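Transcriptional regulator (NtrC family) (PDB 3DZD) probably activates transcription from sigma-54-dependent promoters as an AAA+ ATPase controlled by an N-terminal response-regulator receiver domain, here in its inactive state. Local coordinates at residues L33-A36 and E37-K41; D56-G59 and V60-I63; R213-G216 and K217-A221; E275-I278 and K279-N282; K335-L338 and M339-W343. One frame throughout, in Å; residues are numbered along the deposited sequence.

How the contacts relate
All five contacts are local, each within one continuous run of residues, and they follow one another along the chain without nesting or crossing. Contact 1 lies within helix 33-42 of the receiver domain. Contact 2 turns the chain from strand 57-58 into helix 62-69 of the same domain and touches contact 1, through D56 at the amide nitrogens of L33 and R34 and through F62 against the helix. Contact 3 leads from strand 214-215 into helix 217-220 of the sigma-54 interaction domain. Contact 4 closes helix 274-279 of that domain, with nearest atoms about 18 Å from contact 3. Contact 5 ends helix 332-339 in the AAA+ lid.

Contact 1 of 5, residues L33-A36 and E37-K41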
loop_
_atom_site.group_PDB
_atom_site.type_symbol
_atom_site.label_atom_id
_atom_site.label_comp_id
_atom_site.label_asym_id
_atom_site.label_seq_id
_atom_site.Cartn_x
_atom_site.Cartn_y
_atom_site.Cartn_z
ATOM N N LEU A 33 -5.720 5.530 -37.797
ATOM C CA LEU A 33 -5.173 4.446 -36.998
ATOM C C LEU A 33 -3.689 4.267 -37.289
ATOM O O LEU A 33 -2.915 3.880 -36.411
ATOM C CB LEU A 33 -5.933 3.145 -37.245
ATOM C CG LEU A 33 -6.974 2.812 -36.176
ATOM C CD1 LEU A 33 -7.613 4.080 -35.646
ATOM C CD2 LEU A 33 -8.022 1.851 -36.707
ATOM N N ARG A 34 -3.292 4.566 -38.521
ATOM C CA ARG A 34 -1.894 4.468 -38.910
ATOM C C ARG A 34 -1.047 5.445 -38.109
ATOM O O ARG A 34 -0.093 5.051 -37.443
ATOM C CB ARG A 34 -1.729 4.740 -40.402
ATOM C CG ARG A 34 -0.304 4.604 -40.900
ATOM C CD ARG A 34 -0.257 4.718 -42.410
ATOM N NE ARG A 34 1.104 4.688 -42.936
ATOM C CZ ARG A 34 1.691 3.605 -43.436
ATOM N NH1 ARG A 34 1.039 2.450 -43.473
ATOM N NH2 ARG A 34 2.932 3.678 -43.899
ATOM N N GLU A 35 -1.403 6.723 -38.183
ATOM C CA GLU A 35 -0.693 7.772 -37.459
ATOM C C GLU A 35 -0.683 7.490 -35.957
ATOM O O GLU A 35 0.290 7.781 -35.261
ATOM C CB GLU A 35 -1.344 9.126 -37.739
ATOM C CG GLU A 35 -0.532 10.328 -37.300
ATOM C CD GLU A 35 -1.312 11.630 -37.422
ATOM O OE1 GLU A 35 -2.303 11.665 -38.185
ATOM O OE2 GLU A 35 -0.935 12.621 -36.755
ATOM N N ALA A 36 -1.767 6.915 -35.454
ATOM C CA ALA A 36 -1.854 6.633 -34.034
ATOM C C ALA A 36 -0.801 5.609 -33.637
ATOM O O ALA A 36 -0.018 5.847 -32.717
ATOM C CB ALA A 36 -3.246 6.148 -33.668
ATOM N N GLU A 37 -0.786 4.474 -34.333
ATOM C CA GLU A 37 0.169 3.402 -34.051
ATOM C C GLU A 37 1.583 3.946 -33.966
ATOM O O GLU A 37 2.365 3.564 -33.096
ATOM C CB GLU A 37 0.093 2.325 -35.130
ATOM C CG GLU A 37 -1.239 1.608 -35.174
ATOM C CD GLU A 37 -1.334 0.621 -36.318
ATOM O OE1 GLU A 37 -0.605 0.792 -37.318
ATOM O OE2 GLU A 37 -2.148 -0.323 -36.218
ATOM N N LYS A 38 1.903 4.846 -34.885
ATOM C CA LYS A 38 3.177 5.537 -34.873
ATOM C C LYS A 38 3.425 6.131 -33.493
ATOM O O LYS A 38 4.379 5.762 -32.801
ATOM C CB LYS A 38 3.165 6.643 -35.929
ATOM C CG LYS A 38 4.264 7.679 -35.793
ATOM C CD LYS A 38 5.568 7.180 -36.370
ATOM C CE LYS A 38 6.485 8.342 -36.685
ATOM N NZ LYS A 38 6.552 9.287 -35.538
ATOM N N LYS A 39 2.549 7.043 -33.085
ATOM C CA LYS A 39 2.760 7.792 -31.850
ATOM C C LYS A 39 2.741 6.934 -30.583
ATOM O O LYS A 39 3.456 7.223 -29.623
ATOM C CB LYS A 39 1.782 8.966 -31.761
ATOM C CG LYS A 39 2.263 10.166 -32.555
ATOM C CD LYS A 39 1.155 11.128 -32.914
ATOM C CE LYS A 39 1.748 12.352 -33.587
ATOM N NZ LYS A 39 0.713 13.148 -34.269
ATOM N N ILE A 40 1.943 5.874 -30.586
ATOM C CA ILE A 40 1.843 5.001 -29.421
ATOM C C ILE A 40 3.161 4.262 -29.163
ATOM O O ILE A 40 3.657 4.230 -28.033
ATOM C CB ILE A 40 0.671 4.003 -29.580
ATOM C CG1 ILE A 40 -0.662 4.753 -29.541
ATOM C CG2 ILE A 40 0.718 2.930 -28.516
ATOM C CD1 ILE A 40 -1.859 3.887 -29.831
ATOM N N LYS A 41 3.732 3.689 -30.219
ATOM C CA LYS A 41 4.981 2.937 -30.119
ATOM C C LYS A 41 6.143 3.871 -29.806
ATOM O O LYS A 41 7.171 3.455 -29.268
ATOM C CB LYS A 41 5.255 2.188 -31.429
ATOM C CG LYS A 41 4.239 1.100 -31.750
ATOM C CD LYS A 41 4.156 0.823 -33.242
ATOM C CE LYS A 41 5.449 0.231 -33.777
ATOM N NZ LYS A 41 5.404 0.012 -35.251
#
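E35 and K39 meet on the flank of helix 33-42, the second helix of a CheY-like receiver domain, one turn apart on the same ridge. Their side chains run alongside each other in the same direction, and K39 NZ reaches E35 OE2 at 3.0 Å, on the anti lone pair of that oxygen, to make a salt bridge. E35 gets there with CG anti to its own amide nitrogen (chi1 -167°) and an extended chain beyond. The bridge belongs to a wider polar cluster: K39 NZ also donates to T29 O, and E35 OE1 accepts from K31 N, which together should hold both groups in place.

The side turned to the protein is far more closely filled. A36 packs on V6 of strand 2-6, and I40 on L4 of the same strand, so this face of the helix rests on the central parallel sheet. Between them I40 N donates to A36 O at 2.9 Å, and the preceding residues follow the same i to i+4 pattern, with E37 N to L33 O at 3.0 Å and a longer K38 N to R34 O at 3.3 Å.

Looser ground lies on the solvent side. R34 extends outward, and K38 bends away from 33-36, towards E42, with which it forms a salt bridge. E37 sits at the border, packing on helix 62-69, and its CG lies 3.1 Å from L33 O.

Contact 2 of 5, residues D56-G59 and V60-I63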
loop_
_atom_site.group_PDB
_atom_site.type_symbol
_atom_site.label_atom_id
_atom_site.label_comp_id
_atom_site.label_asym_id
_atom_site.label_seq_id
_atom_site.Cartn_x
_atom_site.Cartn_y
_atom_site.Cartn_z
ATOM N N ASP A 56 -9.067 3.894 -41.525
ATOM C CA ASP A 56 -8.207 2.762 -41.873
ATOM C C ASP A 56 -8.227 1.591 -40.881
ATOM O O ASP A 56 -7.179 1.013 -40.580
ATOM C CB ASP A 56 -6.762 3.235 -42.099
ATOM C CG ASP A 56 -6.259 4.160 -40.994
ATOM O OD1 ASP A 56 -6.958 4.323 -39.972
ATOM O OD2 ASP A 56 -5.158 4.727 -41.148
ATOM N N GLY A 57 -9.410 1.233 -40.389
ATOM C CA GLY A 57 -9.535 0.097 -39.491
ATOM C C GLY A 57 -10.682 0.186 -38.502
ATOM O O GLY A 57 -11.354 1.211 -38.391
ATOM N N ASP A 58 -10.905 -0.901 -37.774
ATOM C CA ASP A 58 -11.959 -0.948 -36.771
ATOM C C ASP A 58 -11.488 -0.313 -35.463
ATOM O O ASP A 58 -10.680 -0.892 -34.736
ATOM C CB ASP A 58 -12.392 -2.396 -36.536
ATOM C CG ASP A 58 -13.710 -2.499 -35.800
ATOM O OD1 ASP A 58 -14.258 -1.448 -35.406
ATOM O OD2 ASP A 58 -14.199 -3.634 -35.617
ATOM N N GLY A 59 -11.997 0.883 -35.173
ATOM C CA GLY A 59 -11.632 1.617 -33.974
ATOM C C GLY A 59 -11.710 0.804 -32.695
ATOM O O GLY A 59 -10.831 0.903 -31.841
ATOM N N VAL A 60 -12.762 0.004 -32.560
ATOM C CA VAL A 60 -12.910 -0.888 -31.411
ATOM C C VAL A 60 -11.737 -1.866 -31.291
ATOM O O VAL A 60 -11.064 -1.926 -30.258
ATOM C CB VAL A 60 -14.216 -1.699 -31.504
ATOM C CG1 VAL A 60 -14.373 -2.598 -30.288
ATOM C CG2 VAL A 60 -15.412 -0.768 -31.653
ATOM N N ASN A 61 -11.497 -2.633 -32.352
ATOM C CA ASN A 61 -10.425 -3.625 -32.361
ATOM C C ASN A 61 -9.053 -3.010 -32.117
ATOM O O ASN A 61 -8.158 -3.666 -31.580
ATOM C CB ASN A 61 -10.424 -4.406 -33.677
ATOM C CG ASN A 61 -11.672 -5.249 -33.853
ATOM O OD1 ASN A 61 -12.292 -5.672 -32.873
ATOM N ND2 ASN A 61 -12.049 -5.500 -35.104
ATOM N N PHE A 62 -8.890 -1.752 -32.512
ATOM C CA PHE A 62 -7.637 -1.040 -32.285
ATOM C C PHE A 62 -7.267 -1.006 -30.805
ATOM O O PHE A 62 -6.103 -0.847 -30.450
ATOM C CB PHE A 62 -7.712 0.384 -32.827
ATOM C CG PHE A 62 -6.403 1.106 -32.788
ATOM C CD1 PHE A 62 -5.449 0.884 -33.766
ATOM C CD2 PHE A 62 -6.117 1.997 -31.769
ATOM C CE1 PHE A 62 -4.234 1.542 -33.734
ATOM C CE2 PHE A 62 -4.901 2.657 -31.731
ATOM C CZ PHE A 62 -3.959 2.430 -32.719
ATOM N N ILE A 63 -8.265 -1.147 -29.942
ATOM C CA ILE A 63 -8.001 -1.262 -28.521
ATOM C C ILE A 63 -7.002 -2.388 -28.266
ATOM O O ILE A 63 -6.167 -2.289 -27.369
ATOM C CB ILE A 63 -9.294 -1.506 -27.725
ATOM C CG1 ILE A 63 -10.095 -0.209 -27.620
ATOM C CG2 ILE A 63 -8.980 -2.037 -26.341
ATOM C CD1 ILE A 63 -11.443 -0.390 -26.990
#
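From D58 to F62 the backbone leaves an extended conformation and coils into a turn: D58 is still extended, and G59 onward takes up helical angles. F62 N donates to D58 O at 3.0 Å, and I63 N bonds to V60 O at 2.9 Å. G59 is buried in this bend.

On the outer side D58 and N61 slant across one another. With CG of D58 anti to the amide nitrogen (chi1 -165°), the carboxylate swings over the turn and D58 OD2 comes within 2.9 Å of N61 ND2. The N-H points poorly for a hydrogen bond, and the carboxylate and amide planes stand 71° apart. OD1 of D58 lies 3.5 Å from V60 N, and the aspartate runs alongside the valine side chain.

This is the entry to helix 62-69, the third helix of the receiver fold, reached through the loop after the central strand 47-51. The inner side is apolar. F62 CB passes 3.3 Å from G59 O, and the ring then leads away from the turn against helix 33-42, where it packs on L33, A36, E37 and I40, and it stacks with F65. I63 fits against L50 and A90 of helix 85-93.

Contact 3 of 5, residues R213-G216 and K217-A221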
loop_
_atom_site.group_PDB
_atom_site.type_symbol
_atom_site.label_atom_id
_atom_site.label_comp_id
_atom_site.label_asym_id
_atom_site.label_seq_id
_atom_site.Cartn_x
_atom_site.Cartn_y
_atom_site.Cartn_z
ATOM N N ARG A 213 -12.952 11.400 13.232
ATOM C CA ARG A 213 -13.312 10.016 12.944
ATOM C C ARG A 213 -12.129 9.175 12.468
ATOM O O ARG A 213 -11.291 9.643 11.697
ATOM C CB ARG A 213 -14.432 9.962 11.907
ATOM C CG ARG A 213 -15.095 8.602 11.802
ATOM C CD ARG A 213 -15.601 8.342 10.403
ATOM N NE ARG A 213 -14.499 8.312 9.448
ATOM C CZ ARG A 213 -14.650 8.132 8.142
ATOM N NH1 ARG A 213 -15.862 7.966 7.633
ATOM N NH2 ARG A 213 -13.591 8.123 7.345
ATOM N N LYS A 214 -12.078 7.930 12.935
ATOM C CA LYS A 214 -11.044 6.982 12.526
ATOM C C LYS A 214 -11.658 5.611 12.248
ATOM O O LYS A 214 -12.463 5.110 13.031
ATOM C CB LYS A 214 -9.959 6.860 13.601
ATOM C CG LYS A 214 -8.759 6.011 13.180
ATOM C CD LYS A 214 -8.002 5.440 14.384
ATOM C CE LYS A 214 -8.837 4.413 15.155
ATOM N NZ LYS A 214 -8.117 3.872 16.347
ATOM N N LYS A 215 -11.271 5.009 11.128
ATOM C CA LYS A 215 -11.805 3.709 10.728
ATOM C C LYS A 215 -11.166 2.573 11.529
ATOM O O LYS A 215 -9.952 2.554 11.747
ATOM C CB LYS A 215 -11.567 3.470 9.234
ATOM C CG LYS A 215 -11.705 4.706 8.373
ATOM C CD LYS A 215 -11.417 4.410 6.907
ATOM C CE LYS A 215 -12.655 3.903 6.179
ATOM N NZ LYS A 215 -12.603 4.175 4.710
ATOM N N GLY A 216 -11.985 1.620 11.958
ATOM C CA GLY A 216 -11.473 0.455 12.654
ATOM C C GLY A 216 -10.872 -0.553 11.695
ATOM O O GLY A 216 -11.127 -0.504 10.489
ATOM N N LYS A 217 -10.067 -1.464 12.233
ATOM C CA LYS A 217 -9.454 -2.523 11.445
ATOM C C LYS A 217 -10.523 -3.412 10.800
ATOM O O LYS A 217 -10.346 -3.897 9.684
ATOM C CB LYS A 217 -8.541 -3.381 12.325
ATOM C CG LYS A 217 -7.526 -2.600 13.129
ATOM C CD LYS A 217 -6.263 -2.322 12.327
ATOM C CE LYS A 217 -5.045 -2.186 13.239
ATOM N NZ LYS A 217 -3.782 -2.021 12.471
ATOM N N LEU A 218 -11.623 -3.642 11.507
ATOM C CA LEU A 218 -12.712 -4.426 10.929
ATOM C C LEU A 218 -13.047 -3.883 9.541
ATOM O O LEU A 218 -13.101 -4.625 8.564
ATOM C CB LEU A 218 -13.953 -4.389 11.824
ATOM C CG LEU A 218 -13.933 -5.314 13.040
ATOM C CD1 LEU A 218 -14.923 -4.859 14.103
ATOM C CD2 LEU A 218 -14.223 -6.732 12.603
ATOM N N GLU A 219 -13.230 -2.570 9.473
ATOM C CA GLU A 219 -13.583 -1.875 8.246
ATOM C C GLU A 219 -12.450 -1.849 7.218
ATOM O O GLU A 219 -12.693 -1.924 6.013
ATOM C CB GLU A 219 -13.987 -0.448 8.602
ATOM C CG GLU A 219 -14.468 0.386 7.452
ATOM C CD GLU A 219 -15.003 1.719 7.929
ATOM O OE1 GLU A 219 -15.041 1.924 9.163
ATOM O OE2 GLU A 219 -15.385 2.554 7.079
ATOM N N LEU A 220 -11.215 -1.732 7.695
ATOM C CA LEU A 220 -10.056 -1.675 6.804
ATOM C C LEU A 220 -9.814 -3.017 6.121
ATOM O O LEU A 220 -9.101 -3.099 5.122
ATOM C CB LEU A 220 -8.804 -1.257 7.578
ATOM C CG LEU A 220 -8.736 0.210 8.010
ATOM C CD1 LEU A 220 -7.811 0.390 9.198
ATOM C CD2 LEU A 220 -8.298 1.081 6.856
ATOM N N ALA A 221 -10.417 -4.068 6.663
ATOM C CA ALA A 221 -10.198 -5.414 6.151
ATOM C C ALA A 221 -11.286 -5.845 5.173
ATOM O O ALA A 221 -11.280 -6.971 4.689
ATOM C CB ALA A 221 -10.089 -6.401 7.300
#
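K215 and E219 are brought together by two torsional choices. In K215, CG lies anti to the carbonyl carbon (chi1 -37°) and the chain bends at chi3, while E219 keeps a stretched chain that starts anti to its amide nitrogen (chi1 -176°). The two side chains cross at roughly a right angle. The lysine meets the carboxylate with its methylene carbons: CE of K215 is 3.2 Å from E219 OE2, whereas K215 NZ lies 4.0 Å from that oxygen, a long salt bridge.

Next along the chain, G216, the N-cap residue, starts helix 217-220, and L220 N donates to G216 O at 3.1 Å. L220 CG packs against the same oxygen at 3.5 Å. Strand 214-215, paired with 201-202, closes the base of the GAFTGA loop, a hallmark of sigma-54 activators, and the short helix carries the chain on to strand 225-229.

The stronger charge partner of E219 is R253, which takes OE1 in a salt bridge. R213 is bridged to D72 of the second subunit, although the arginine is poorly ordered, and K215 pairs weakly with that aspartate at long range. K215 probably contributes diffuse electrostatic attraction to two acids rather than a firm bond to either.

Contact 4 of 5, residues E275-I278 and K279-N282; sequences EEEI and KKGN
The backbone from E277 to N282 ends helix 274-279 in a Schellman motif: N282 N reaches back to E277 O at 2.7 Å, G281 N to I278 O at 2.9 Å, and G281 takes the positive phi of 64° that glycine readily adopts.

E277 makes two of the polar side-chain contacts. Its chain folds at chi2 (-59°), turning the carboxylate back towards the residues that follow the helix. There OE1 of E277 accepts from N282 ND2 at 3.2 Å, the donor meeting that oxygen nearly in line with its C-O bond and OE1 lying in the plane of the N282 amide, although the carboxylate is turned 31° from it. The other oxygen, OE2, faces K280 NZ at 3.4 Å, a weak bond within a salt bridge. One carboxylate is therefore shared between an amide and an ammonium group, while the main chain of E277 holds N282 as well.

K280 first lays its own methylenes over the preceding turn, with CG 3.1 Å from E276 O. Next to it K279 and E276 run side by side: E276 OE2 touches K279 CD at 3.4 Å and pairs weakly with K279 NZ at 3.4 Å. On the side facing helix 285-291, I278 packs against E285 and Y288, at the surface of the P-loop ATPase domain.

The backbone cap, in which G281 N comes from above the I278 carbonyl plane, and the N282 amide bond are sound, whereas both lysine bridges are weak. The two lysines probably offset the charge of E276 and E277.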
loop_
_atom_site.group_PDB
_atom_site.type_symbol
_atom_site.label_atom_id
_atom_site.label_comp_id
_atom_site.label_asym_id
_atom_site.label_seq_id
_atom_site.Cartn_x
_atom_site.Cartn_y
_atom_site.Cartn_z
ATOM N N GLU A 275 -8.430 -24.196 24.138
ATOM C CA GLU A 275 -9.381 -25.113 24.746
ATOM C C GLU A 275 -9.237 -25.111 26.266
ATOM O O GLU A 275 -10.217 -25.283 26.988
ATOM C CB GLU A 275 -9.195 -26.520 24.198
ATOM C CG GLU A 275 -10.089 -26.849 23.022
ATOM C CD GLU A 275 -9.863 -28.259 22.515
ATOM O OE1 GLU A 275 -10.793 -29.086 22.628
ATOM O OE2 GLU A 275 -8.745 -28.542 22.020
ATOM N N GLU A 276 -8.014 -24.907 26.750
ATOM C CA GLU A 276 -7.757 -24.840 28.186
ATOM C C GLU A 276 -8.180 -23.499 28.771
ATOM O O GLU A 276 -8.608 -23.421 29.920
ATOM C CB GLU A 276 -6.279 -25.096 28.490
ATOM C CG GLU A 276 -5.768 -26.431 27.985
ATOM C CD GLU A 276 -6.716 -27.576 28.299
ATOM O OE1 GLU A 276 -6.763 -28.542 27.504
ATOM O OE2 GLU A 276 -7.416 -27.510 29.335
ATOM N N GLU A 277 -8.051 -22.443 27.978
ATOM C CA GLU A 277 -8.438 -21.109 28.414
ATOM C C GLU A 277 -9.947 -21.005 28.578
ATOM O O GLU A 277 -10.439 -20.199 29.368
ATOM C CB GLU A 277 -7.949 -20.063 27.419
ATOM C CG GLU A 277 -6.450 -19.963 27.334
ATOM C CD GLU A 277 -5.826 -19.625 28.676
ATOM O OE1 GLU A 277 -6.373 -18.754 29.390
ATOM O OE2 GLU A 277 -4.789 -20.232 29.017
ATOM N N ILE A 278 -10.681 -21.813 27.822
ATOM C CA ILE A 278 -12.136 -21.818 27.912
ATOM C C ILE A 278 -12.574 -22.429 29.228
ATOM O O ILE A 278 -13.475 -21.918 29.894
ATOM C CB ILE A 278 -12.771 -22.618 26.773
ATOM C CG1 ILE A 278 -12.637 -21.857 25.456
ATOM C CG2 ILE A 278 -14.230 -22.907 27.083
ATOM C CD1 ILE A 278 -12.869 -22.723 24.243
ATOM N N LYS A 279 -11.932 -23.532 29.590
ATOM C CA LYS A 279 -12.209 -24.191 30.856
ATOM C C LYS A 279 -11.954 -23.230 32.009
ATOM O O LYS A 279 -12.734 -23.158 32.953
ATOM C CB LYS A 279 -11.349 -25.443 31.003
ATOM C CG LYS A 279 -11.796 -26.602 30.122
ATOM C CD LYS A 279 -10.705 -27.659 30.008
ATOM C CE LYS A 279 -11.147 -28.835 29.146
ATOM N NZ LYS A 279 -9.997 -29.715 28.784
ATOM N N LYS A 280 -10.863 -22.481 31.919
ATOM C CA LYS A 280 -10.500 -21.522 32.953
ATOM C C LYS A 280 -11.343 -20.254 32.862
ATOM O O LYS A 280 -11.125 -19.298 33.606
ATOM C CB LYS A 280 -9.017 -21.186 32.838
ATOM C CG LYS A 280 -8.136 -22.423 32.860
ATOM C CD LYS A 280 -6.793 -22.181 32.200
ATOM C CE LYS A 280 -5.929 -21.244 33.010
ATOM N NZ LYS A 280 -4.609 -21.050 32.340
ATOM N N GLY A 281 -12.300 -20.252 31.939
ATOM C CA GLY A 281 -13.188 -19.121 31.746
ATOM C C GLY A 281 -12.491 -17.852 31.297
ATOM O O GLY A 281 -12.946 -16.757 31.607
ATOM N N ASN A 282 -11.390 -17.991 30.565
ATOM C CA ASN A 282 -10.652 -16.827 30.075
ATOM C C ASN A 282 -10.861 -16.567 28.587
ATOM O O ASN A 282 -10.222 -15.693 27.999
ATOM C CB ASN A 282 -9.160 -16.978 30.367
ATOM C CG ASN A 282 -8.878 -17.218 31.831
ATOM O OD1 ASN A 282 -9.677 -16.857 32.697
ATOM N ND2 ASN A 282 -7.737 -17.832 32.121
#

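Contact 5 of 5, residues K335-L338 and M339-W343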
loop_
_atom_site.group_PDB
_atom_site.type_symbol
_atom_site.label_atom_id
_atom_site.label_comp_id
_atom_site.label_asym_id
_atom_site.label_seq_id
_atom_site.Cartn_x
_atom_site.Cartn_y
_atom_site.Cartn_z
ATOM N N LYS A 335 27.106 -24.425 12.441
ATOM C CA LYS A 335 25.958 -25.287 12.183
ATOM C C LYS A 335 25.699 -26.232 13.358
ATOM O O LYS A 335 24.553 -26.381 13.804
ATOM C CB LYS A 335 26.149 -26.072 10.888
ATOM C CG LYS A 335 26.051 -25.210 9.647
ATOM C CD LYS A 335 26.443 -25.984 8.401
ATOM C CE LYS A 335 26.436 -25.088 7.175
ATOM N NZ LYS A 335 26.926 -25.809 5.972
ATOM N N GLU A 336 26.765 -26.846 13.867
ATOM C CA GLU A 336 26.657 -27.724 15.025
ATOM C C GLU A 336 26.093 -26.970 16.221
ATOM O O GLU A 336 25.192 -27.459 16.909
ATOM C CB GLU A 336 28.020 -28.322 15.385
ATOM C CG GLU A 336 27.944 -29.542 16.306
ATOM C CD GLU A 336 27.485 -30.805 15.578
ATOM O OE1 GLU A 336 27.143 -30.713 14.375
ATOM O OE2 GLU A 336 27.469 -31.892 16.205
ATOM N N TYR A 337 26.620 -25.774 16.458
ATOM C CA TYR A 337 26.184 -24.956 17.584
ATOM C C TYR A 337 24.693 -24.628 17.539
ATOM O O TYR A 337 24.012 -24.706 18.560
ATOM C CB TYR A 337 26.993 -23.663 17.640
ATOM C CG TYR A 337 26.485 -22.652 18.650
ATOM C CD1 TYR A 337 26.966 -22.647 19.958
ATOM C CD2 TYR A 337 25.535 -21.701 18.299
ATOM C CE1 TYR A 337 26.512 -21.723 20.887
ATOM C CE2 TYR A 337 25.072 -20.770 19.228
ATOM C CZ TYR A 337 25.570 -20.791 20.517
ATOM O OH TYR A 337 25.119 -19.887 21.448
ATOM N N LEU A 338 24.196 -24.242 16.365
ATOM C CA LEU A 338 22.783 -23.893 16.200
ATOM C C LEU A 338 21.883 -25.091 16.537
ATOM O O LEU A 338 20.868 -24.953 17.227
ATOM C CB LEU A 338 22.512 -23.417 14.774
ATOM C CG LEU A 338 23.198 -22.129 14.290
ATOM C CD1 LEU A 338 22.977 -21.919 12.807
ATOM C CD2 LEU A 338 22.709 -20.914 15.063
HETATM N N MSE A 339 22.284 -26.269 16.067
HETATM C CA MSE A 339 21.505 -27.487 16.242
HETATM C C MSE A 339 21.403 -27.916 17.702
HETATM O O MSE A 339 20.578 -28.761 18.056
HETATM C CB MSE A 339 22.115 -28.608 15.410
HETATM C CG MSE A 339 22.004 -28.373 13.925
HETATM SE SE MSE A 339 20.232 -28.846 13.299
HETATM C CE MSE A 339 20.348 -30.769 13.609
ATOM N N LYS A 340 22.236 -27.325 18.552
ATOM C CA LYS A 340 22.249 -27.702 19.955
ATOM C C LYS A 340 21.436 -26.741 20.802
ATOM O O LYS A 340 21.307 -26.925 22.007
ATOM C CB LYS A 340 23.688 -27.794 20.469
ATOM C CG LYS A 340 24.455 -28.992 19.928
ATOM C CD LYS A 340 25.954 -28.700 19.813
ATOM C CE LYS A 340 26.615 -28.559 21.169
ATOM N NZ LYS A 340 28.037 -28.118 21.038
ATOM N N GLN A 341 20.876 -25.717 20.171
ATOM C CA GLN A 341 20.114 -24.715 20.911
ATOM C C GLN A 341 18.639 -25.099 21.042
ATOM O O GLN A 341 18.099 -25.824 20.214
ATOM C CB GLN A 341 20.272 -23.323 20.277
ATOM C CG GLN A 341 21.730 -22.891 20.136
ATOM C CD GLN A 341 22.505 -22.998 21.448
ATOM O OE1 GLN A 341 22.195 -22.297 22.420
ATOM N NE2 GLN A 341 23.524 -23.864 21.478
ATOM N N GLU A 342 18.008 -24.598 22.098
ATOM C CA GLU A 342 16.589 -24.809 22.340
ATOM C C GLU A 342 15.686 -23.862 21.546
ATOM O O GLU A 342 14.614 -24.264 21.100
ATOM C CB GLU A 342 16.297 -24.669 23.829
ATOM C CG GLU A 342 16.759 -25.870 24.611
ATOM C CD GLU A 342 15.910 -27.073 24.300
ATOM O OE1 GLU A 342 14.667 -26.922 24.348
ATOM O OE2 GLU A 342 16.476 -28.153 24.003
ATOM N N TRP A 343 16.121 -22.612 21.392
ATOM C CA TRP A 343 15.355 -21.590 20.689
ATOM C C TRP A 343 14.002 -21.346 21.329
ATOM O O TRP A 343 12.968 -21.510 20.683
ATOM C CB TRP A 343 15.175 -21.954 19.217
ATOM C CG TRP A 343 16.456 -22.280 18.518
ATOM C CD1 TRP A 343 16.833 -23.492 18.028
ATOM C CD2 TRP A 343 17.525 -21.380 18.226
ATOM N NE1 TRP A 343 18.067 -23.404 17.443
ATOM C CE2 TRP A 343 18.521 -22.118 17.560
ATOM C CE3 TRP A 343 17.745 -20.024 18.474
ATOM C CZ2 TRP A 343 19.713 -21.548 17.135
ATOM C CZ3 TRP A 343 18.931 -19.459 18.051
ATOM C CH2 TRP A 343 19.900 -20.220 17.387
#
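Q341 folds back over the end of helix 332-339, and nearly every atom of its side chain meets Y337 or L338. CB lies 3.5 Å from L338 O and also rests on one face of the W343 ring, offset toward the rim. CG comes within 3.3 Å of Y337 O; the bend at chi2 (-53°) then turns CD over the ring, 3.9 Å from Y337 CZ. At the tip NE2 donates to Y337 O at 3.1 Å while sitting over the tyrosine ring near CE1, and OE1 extends toward the hydroxyl. Amide and ring are only 8° from parallel, a stacked arrangement that holds the carboxamide flat.

Y337 O is gripped twice: K340 N, at 3.2 Å, and Q341 NE2 come from opposite faces of its carbonyl plane. L338 O takes Q341 N at 3.0 Å, donated from above the carbonyl plane, and, more weakly, the indole NE1 of W343. That indole turns its edge to the leucine, with L338 CD2 in the ring plane and 3.7 Å from W343 CZ2.

Q341 thus lies between the tyrosine and the indole where the helix gives way to loop, in the AAA+ lid domain. The W343 side chain is about 11 Å from the bound ADP. L338 and W343 face inward together, packing on V308 of helix 307-322 and L350 of helix 346-359.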